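Local atomic coordinates of Alpha/beta hydrolase (Legionella pneumophila subsp. pneumophila str. Philadelphia 1, PDB entry 4EZI), a protein that is of unknown function but has the alpha/beta-hydrolase fold and may act as a lipase, hydrolysing ester bonds of triacylglycerols. Residues K28-T36 against A354-Q362; V64-V74 against A148-P158. One frame throughout, in Å; residues are numbered along the deposited sequence. Where two conformers were deposited one is given.

Contact 1: K28-T36 against A354-Q362; sequences KMPPLDTLT and AHPFVLKEQ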
# COMPACT_ATOMS: atom_id res chain seq x y z
N LYS A 28 20.42 6.29 6.34
CA LYS A 28 20.11 7.07 5.14
C LYS A 28 18.77 7.83 5.22
O LYS A 28 18.53 8.70 4.36
CB LYS A 28 20.09 6.17 3.90
CG LYS A 28 21.46 5.63 3.52
CD LYS A 28 21.46 4.62 2.36
CE LYS A 28 22.88 4.03 2.21
NZ LYS A 28 23.00 2.99 1.16
N MSE A 29 17.91 7.51 6.20
CA MSE A 29 16.53 8.05 6.21
C MSE A 29 16.12 8.52 7.60
O MSE A 29 15.24 7.96 8.25
CB MSE A 29 15.57 7.00 5.63
CG MSE A 29 15.90 6.63 4.17
SE MSE A 29 14.55 5.54 3.31
CE MSE A 29 13.17 6.89 3.20
N PRO A 30 16.74 9.63 8.04
CA PRO A 30 16.23 10.25 9.26
C PRO A 30 14.71 10.51 9.16
O PRO A 30 14.22 10.92 8.10
CB PRO A 30 17.00 11.57 9.35
CG PRO A 30 18.01 11.52 8.33
CD PRO A 30 17.76 10.44 7.37
N PRO A 31 13.95 10.32 10.26
CA PRO A 31 14.37 10.09 11.63
C PRO A 31 14.47 8.60 12.02
O PRO A 31 14.54 8.27 13.19
CB PRO A 31 13.24 10.76 12.41
CG PRO A 31 12.04 10.46 11.60
CD PRO A 31 12.51 10.61 10.18
N LEU A 32 14.50 7.71 11.03
CA LEU A 32 14.56 6.27 11.29
C LEU A 32 15.93 5.85 11.82
O LEU A 32 16.08 4.76 12.38
CB LEU A 32 14.18 5.49 10.03
CG LEU A 32 12.70 5.66 9.68
CD1 LEU A 32 12.48 5.23 8.23
CD2 LEU A 32 11.76 4.95 10.66
N ASP A 33 16.91 6.71 11.65
CA ASP A 33 18.24 6.49 12.17
C ASP A 33 18.26 6.42 13.71
O ASP A 33 19.23 5.95 14.29
CB ASP A 33 19.20 7.56 11.63
CG ASP A 33 18.83 8.98 12.06
OD1 ASP A 33 17.64 9.29 12.24
OD2 ASP A 33 19.78 9.80 12.20
N THR A 34 17.18 6.87 14.35
CA THR A 34 17.07 6.82 15.80
C THR A 34 16.59 5.45 16.31
O THR A 34 16.58 5.22 17.53
CB THR A 34 16.13 7.93 16.34
OG1 THR A 34 14.79 7.70 15.90
CG2 THR A 34 16.58 9.31 15.89
N LEU A 35 16.19 4.55 15.42
CA LEU A 35 15.77 3.20 15.84
C LEU A 35 17.01 2.36 16.13
O LEU A 35 18.03 2.50 15.47
CB LEU A 35 14.94 2.55 14.74
CG LEU A 35 13.59 3.20 14.44
CD1 LEU A 35 12.91 2.49 13.26
CD2 LEU A 35 12.67 3.13 15.64
N THR A 36 16.90 1.50 17.12
CA THR A 36 17.94 0.56 17.49
C THR A 36 17.69 -0.79 16.80
O THR A 36 16.56 -1.28 16.81
CB THR A 36 17.94 0.33 19.02
OG1 THR A 36 18.16 1.58 19.70
CG2 THR A 36 19.03 -0.64 19.43
N ALA A 354 8.18 13.33 3.60
CA ALA A 354 7.53 12.94 4.84
C ALA A 354 7.62 11.45 5.12
O ALA A 354 7.38 11.03 6.24
CB ALA A 354 6.07 13.38 4.84
N HIS A 355 7.92 10.65 4.10
CA HIS A 355 7.79 9.21 4.22
C HIS A 355 8.53 8.61 5.43
O HIS A 355 7.91 7.87 6.20
CB HIS A 355 8.18 8.57 2.90
CG HIS A 355 8.08 7.08 2.89
ND1 HIS A 355 6.98 6.39 3.33
CD2 HIS A 355 8.95 6.15 2.42
CE1 HIS A 355 7.16 5.10 3.12
NE2 HIS A 355 8.35 4.92 2.57
N PRO A 356 9.82 8.92 5.64
CA PRO A 356 10.49 8.28 6.79
C PRO A 356 9.93 8.74 8.15
O PRO A 356 9.96 7.99 9.12
CB PRO A 356 11.96 8.65 6.62
CG PRO A 356 11.97 9.83 5.72
CD PRO A 356 10.77 9.68 4.82
N PHE A 357 9.42 9.98 8.20
CA PHE A 357 8.77 10.48 9.40
C PHE A 357 7.48 9.71 9.68
O PHE A 357 7.19 9.34 10.82
CB PHE A 357 8.47 11.98 9.28
CG PHE A 357 9.69 12.85 9.18
CD1 PHE A 357 10.31 13.04 7.96
CD2 PHE A 357 10.24 13.49 10.29
CE1 PHE A 357 11.44 13.80 7.84
CE2 PHE A 357 11.39 14.26 10.17
CZ PHE A 357 11.99 14.41 8.95
N VAL A 358 6.71 9.45 8.64
CA VAL A 358 5.49 8.66 8.74
C VAL A 358 5.82 7.22 9.16
O VAL A 358 5.14 6.67 10.05
CB VAL A 358 4.67 8.72 7.45
CG1 VAL A 358 3.54 7.70 7.47
CG2 VAL A 358 4.14 10.15 7.24
N LEU A 359 6.84 6.61 8.55
CA LEU A 359 7.23 5.26 8.96
C LEU A 359 7.56 5.20 10.46
O LEU A 359 7.20 4.25 11.15
CB LEU A 359 8.38 4.75 8.07
CG LEU A 359 8.95 3.33 8.28
CD1 LEU A 359 7.89 2.27 8.33
CD2 LEU A 359 9.98 3.01 7.19
N LYS A 360 8.29 6.21 10.94
CA LYS A 360 8.65 6.25 12.37
C LYS A 360 7.40 6.30 13.25
O LYS A 360 7.32 5.59 14.25
CB LYS A 360 9.57 7.45 12.63
CG LYS A 360 10.03 7.62 14.07
CD LYS A 360 10.68 6.40 14.66
CE LYS A 360 11.45 6.73 15.97
NZ LYS A 360 10.82 7.84 16.76
N GLU A 361 6.43 7.11 12.85
CA GLU A 361 5.17 7.16 13.57
C GLU A 361 4.44 5.84 13.57
O GLU A 361 3.81 5.47 14.57
CB GLU A 361 4.25 8.25 13.04
CG GLU A 361 4.79 9.68 13.15
CD GLU A 361 5.05 10.18 14.57
OE1 GLU A 361 4.42 9.72 15.53
OE2 GLU A 361 5.90 11.09 14.70
N GLN A 362 4.46 5.14 12.44
CA GLN A 362 3.80 3.83 12.36
C GLN A 362 4.43 2.85 13.35
O GLN A 362 3.72 2.20 14.11
CB GLN A 362 3.88 3.27 10.93
CG GLN A 362 3.06 4.07 9.94
CD GLN A 362 3.34 3.69 8.49
OE1 GLN A 362 4.46 3.31 8.14
NE2 GLN A 362 2.34 3.80 7.64
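P31 lies across one face of the F357 ring, where a loop near the N-terminus meets the C-terminal helix 355-370 of the alpha/beta-hydrolase fold. CD of P31 sits 3.6 Å from the F357 ring centroid and only 10° off the ring normal, a CH-pi contact almost over the centre; the P30-P31 peptide bond is cis. The first side-chain bond of F357 points away from the loop, but CG, anti to the carbonyl carbon (chi1 -64°), brings the ring back to P31. M29, a selenomethionine, bends at chi3 and in the conformer given brings CE to 4.0 Å from CD of P356. L32 spans a turn of the helix: CD1 lies 3.8 Å from CB of P356, CG is near O of P356, and CD2 rests against the backbone N of K360. The K360 side chain can be followed outward. Its CB touches both CD2 of L32, at 3.9 Å, and CG of P31; a bend at chi2 (53°) then turns the chain along the loop, so that CD and CE run past CD2 of L35 in the opposite direction. CE passes 3.5 Å from OG1 of T34, and a second bend at chi4 turns NZ to its salt bridge with D364, one turn further along the helix. Helix 99-108 also covers this apolar patch, with I100 against M29 and L32. The T34 hydroxyl is turned back into its own 3-10 turn, where OG1 donates to O of P31 at 2.8 Å, nearly in line with the carbonyl bond.

Contact 2: V64-V74 against A148-P158; sequences VAMPIHPVGQV and AKELANRLHYP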
# COMPACT_ATOMS: atom_id res chain seq x y z
N VAL A 64 8.48 -12.38 2.81
CA VAL A 64 8.34 -12.61 4.25
C VAL A 64 9.74 -12.54 4.88
O VAL A 64 10.68 -13.18 4.41
CB VAL A 64 7.71 -13.97 4.58
CG1 VAL A 64 7.57 -14.15 6.08
CG2 VAL A 64 6.38 -14.11 3.87
N ALA A 65 9.88 -11.77 5.95
CA ALA A 65 11.14 -11.60 6.66
C ALA A 65 10.94 -11.94 8.13
O ALA A 65 10.07 -11.39 8.78
CB ALA A 65 11.64 -10.17 6.52
N MSE A 66 11.74 -12.89 8.61
CA MSE A 66 11.60 -13.47 9.95
C MSE A 66 12.83 -13.14 10.80
O MSE A 66 13.93 -13.63 10.50
CB MSE A 66 11.46 -15.00 9.86
CG MSE A 66 10.16 -15.44 9.22
SE MSE A 66 10.14 -17.36 8.88
CE MSE A 66 8.36 -17.54 8.11
N PRO A 67 12.65 -12.36 11.88
CA PRO A 67 13.75 -12.19 12.84
C PRO A 67 14.29 -13.54 13.33
O PRO A 67 13.53 -14.43 13.70
CB PRO A 67 13.09 -11.41 13.98
CG PRO A 67 11.99 -10.64 13.34
CD PRO A 67 11.49 -11.53 12.23
N ILE A 68 15.61 -13.65 13.31
CA ILE A 68 16.29 -14.86 13.75
C ILE A 68 16.59 -14.66 15.28
O ILE A 68 17.03 -13.61 15.72
CB ILE A 68 17.60 -15.08 12.94
CG1 ILE A 68 17.31 -15.16 11.43
CG2 ILE A 68 18.36 -16.33 13.43
CD1 ILE A 68 18.58 -14.94 10.55
N HIS A 69 16.32 -15.66 16.07
CA HIS A 69 16.52 -15.60 17.51
C HIS A 69 15.71 -14.51 18.22
O HIS A 69 16.26 -13.68 18.95
CB HIS A 69 17.99 -15.41 17.88
CG HIS A 69 18.89 -16.49 17.36
ND1 HIS A 69 20.19 -16.25 16.97
CD2 HIS A 69 18.66 -17.81 17.16
CE1 HIS A 69 20.73 -17.38 16.55
NE2 HIS A 69 19.82 -18.34 16.65
N PRO A 70 14.38 -14.55 18.05
CA PRO A 70 13.57 -13.56 18.73
C PRO A 70 13.68 -13.68 20.26
O PRO A 70 13.75 -14.79 20.79
CB PRO A 70 12.16 -13.87 18.24
CG PRO A 70 12.21 -15.25 17.75
CD PRO A 70 13.57 -15.48 17.25
N VAL A 71 13.71 -12.54 20.93
CA VAL A 71 13.79 -12.48 22.42
C VAL A 71 12.39 -12.57 23.04
O VAL A 71 12.17 -13.14 24.12
CB VAL A 71 14.60 -11.19 22.82
CG1 VAL A 71 14.63 -10.96 24.33
CG2 VAL A 71 16.03 -11.30 22.25
N GLY A 72 11.42 -12.04 22.32
CA GLY A 72 10.02 -12.13 22.72
C GLY A 72 9.22 -12.94 21.71
O GLY A 72 9.76 -13.45 20.70
N GLN A 73 7.93 -13.05 21.95
CA GLN A 73 7.06 -13.72 20.99
C GLN A 73 6.82 -12.75 19.84
O GLN A 73 6.66 -11.56 20.06
CB GLN A 73 5.73 -14.17 21.61
CG GLN A 73 5.10 -15.37 20.84
CD GLN A 73 3.97 -16.06 21.60
OE1 GLN A 73 3.07 -15.40 22.12
NE2 GLN A 73 4.00 -17.39 21.65
N VAL A 74 6.84 -13.26 18.61
CA VAL A 74 6.93 -12.45 17.40
C VAL A 74 5.56 -12.11 16.85
O VAL A 74 4.78 -12.97 16.47
CB VAL A 74 7.77 -13.18 16.33
CG1 VAL A 74 7.87 -12.36 15.06
CG2 VAL A 74 9.17 -13.49 16.86
N ALA A 148 1.71 -16.32 4.43
CA ALA A 148 2.86 -16.11 5.28
C ALA A 148 2.75 -16.85 6.60
O ALA A 148 3.72 -17.41 7.11
CB ALA A 148 3.07 -14.63 5.54
N LYS A 149 1.54 -16.90 7.15
CA LYS A 149 1.31 -17.67 8.35
C LYS A 149 1.49 -19.16 8.10
O LYS A 149 1.98 -19.89 8.97
CB LYS A 149 -0.06 -17.36 8.95
CG LYS A 149 -0.09 -15.92 9.53
CD LYS A 149 -1.39 -15.50 10.14
CE LYS A 149 -1.50 -16.03 11.56
NZ LYS A 149 -2.71 -15.52 12.23
N GLU A 150 1.07 -19.62 6.93
CA GLU A 150 1.36 -21.01 6.56
C GLU A 150 2.85 -21.30 6.52
O GLU A 150 3.32 -22.36 6.98
CB GLU A 150 0.73 -21.38 5.21
CG GLU A 150 -0.79 -21.36 5.18
CD GLU A 150 -1.37 -21.53 3.78
OE1 GLU A 150 -0.74 -22.18 2.94
OE2 GLU A 150 -2.49 -21.00 3.53
N LEU A 151 3.62 -20.37 5.95
CA LEU A 151 5.09 -20.53 5.94
C LEU A 151 5.64 -20.63 7.35
O LEU A 151 6.44 -21.54 7.64
CB LEU A 151 5.73 -19.38 5.16
CG LEU A 151 7.26 -19.40 5.14
CD1 LEU A 151 7.78 -20.61 4.36
CD2 LEU A 151 7.78 -18.06 4.57
N ALA A 152 5.21 -19.74 8.22
CA ALA A 152 5.70 -19.78 9.60
C ALA A 152 5.36 -21.12 10.25
O ALA A 152 6.21 -21.69 10.94
CB ALA A 152 5.15 -18.59 10.41
N ASN A 153 4.17 -21.66 9.98
CA ASN A 153 3.79 -22.98 10.55
C ASN A 153 4.70 -24.07 10.01
O ASN A 153 5.16 -24.94 10.76
CB ASN A 153 2.33 -23.29 10.27
CG ASN A 153 1.89 -24.62 10.88
OD1 ASN A 153 2.29 -24.98 11.99
ND2 ASN A 153 1.04 -25.34 10.15
N ARG A 154 4.95 -24.05 8.71
CA ARG A 154 5.82 -25.05 8.09
C ARG A 154 7.24 -25.00 8.64
O ARG A 154 7.92 -26.03 8.69
CB ARG A 154 5.83 -24.89 6.58
CG ARG A 154 4.52 -25.33 5.94
CD ARG A 154 4.43 -24.83 4.54
NE ARG A 154 3.23 -25.28 3.81
CZ ARG A 154 3.15 -26.37 3.05
NH1 ARG A 154 4.17 -27.21 2.92
NH2 ARG A 154 2.01 -26.64 2.42
N LEU A 155 7.70 -23.83 9.03
CA LEU A 155 9.05 -23.64 9.54
C LEU A 155 9.15 -23.69 11.06
O LEU A 155 10.22 -23.46 11.61
CB LEU A 155 9.64 -22.31 9.01
CG LEU A 155 9.86 -22.29 7.50
CD1 LEU A 155 10.35 -20.92 7.07
CD2 LEU A 155 10.89 -23.36 7.13
N HIS A 156 8.04 -23.98 11.74
CA HIS A 156 7.96 -24.02 13.20
C HIS A 156 8.40 -22.70 13.81
O HIS A 156 9.09 -22.68 14.84
CB HIS A 156 8.81 -25.15 13.80
CG HIS A 156 8.35 -26.53 13.46
ND1 HIS A 156 8.59 -27.60 14.30
CD2 HIS A 156 7.69 -27.03 12.39
CE1 HIS A 156 8.09 -28.70 13.75
NE2 HIS A 156 7.55 -28.38 12.59
N TYR A 157 8.00 -21.60 13.20
CA TYR A 157 8.37 -20.27 13.68
C TYR A 157 7.21 -19.79 14.49
O TYR A 157 6.18 -19.51 13.94
CB TYR A 157 8.60 -19.35 12.47
CG TYR A 157 9.21 -18.01 12.81
CD1 TYR A 157 10.55 -17.90 13.09
CD2 TYR A 157 8.42 -16.87 12.87
CE1 TYR A 157 11.13 -16.69 13.37
CE2 TYR A 157 8.98 -15.66 13.16
CZ TYR A 157 10.33 -15.56 13.42
OH TYR A 157 10.87 -14.33 13.72
N PRO A 158 7.34 -19.74 15.82
CA PRO A 158 6.12 -19.38 16.52
C PRO A 158 5.90 -17.88 16.46
O PRO A 158 6.80 -17.12 16.57
CB PRO A 158 6.38 -19.84 17.96
CG PRO A 158 7.86 -19.76 18.07
CD PRO A 158 8.31 -20.33 16.75
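A Met-aromatic contact and a Schellman motif mark this junction of the alpha/beta-hydrolase fold, where the end of helix 134-154 packs on strand 57-67 of the central sheet. The short axes of strand 64-67 and helix 148-154 approach to 10.0 Å at 42°. After the helix, H156 takes positive phi in the Schellman turn, and the chain reverses to send Y157 back toward the strand. Y157 swings its ring out from the turn, chi1 -170° setting CG opposite the backbone N, and lays one face against the selenomethionine M66. That side chain runs fully extended beyond CG and slides along the ring in the opposite direction: CB stands over the hydroxyl-bearing end, offset toward the rim near CZ, and SE lies 4.3 Å from the ring centroid, 18° off the normal. Past the ring, CE of M66 enters the helix surface, 3.6 Å from CD2 of L151 and 3.8 Å from CA of A152, while CD1 of L155 touches SE. V64, two residues earlier on the same strand, places CG2 at 3.7 Å from CB of A148. M112 of strand 112-116 also meets M66, V74 and A148. V74 brings its methyls to the hydroxyl-bearing end of Y157, crossing it at about a right angle. The hydroxyl supplies the polar anchor: OH of Y157 donates to O of P67 at 2.7 Å, approaching a lone pair of that oxygen within the plane of its carbonyl.

Contact 1 and contact 2 use different helices and lie apart, their centres 25 Å from each other and their nearest atoms about 11 Å. Contact 1 is partly buried and joins a loop to the C-terminal helix; contact 2 has more buried residues, though it lies farther from the chain centre, and joins the central sheet to helix 134-154 and the turn after it. Both set an apolar side chain over an aromatic face, a proline carbon in contact 1 and a selenium-bearing chain in contact 2. Only the segments of contact 2 are joined by a hydrogen bond. Those of contact 1 meet mainly through apolar groups, alongside a lysine whose charge is paired within its own helix.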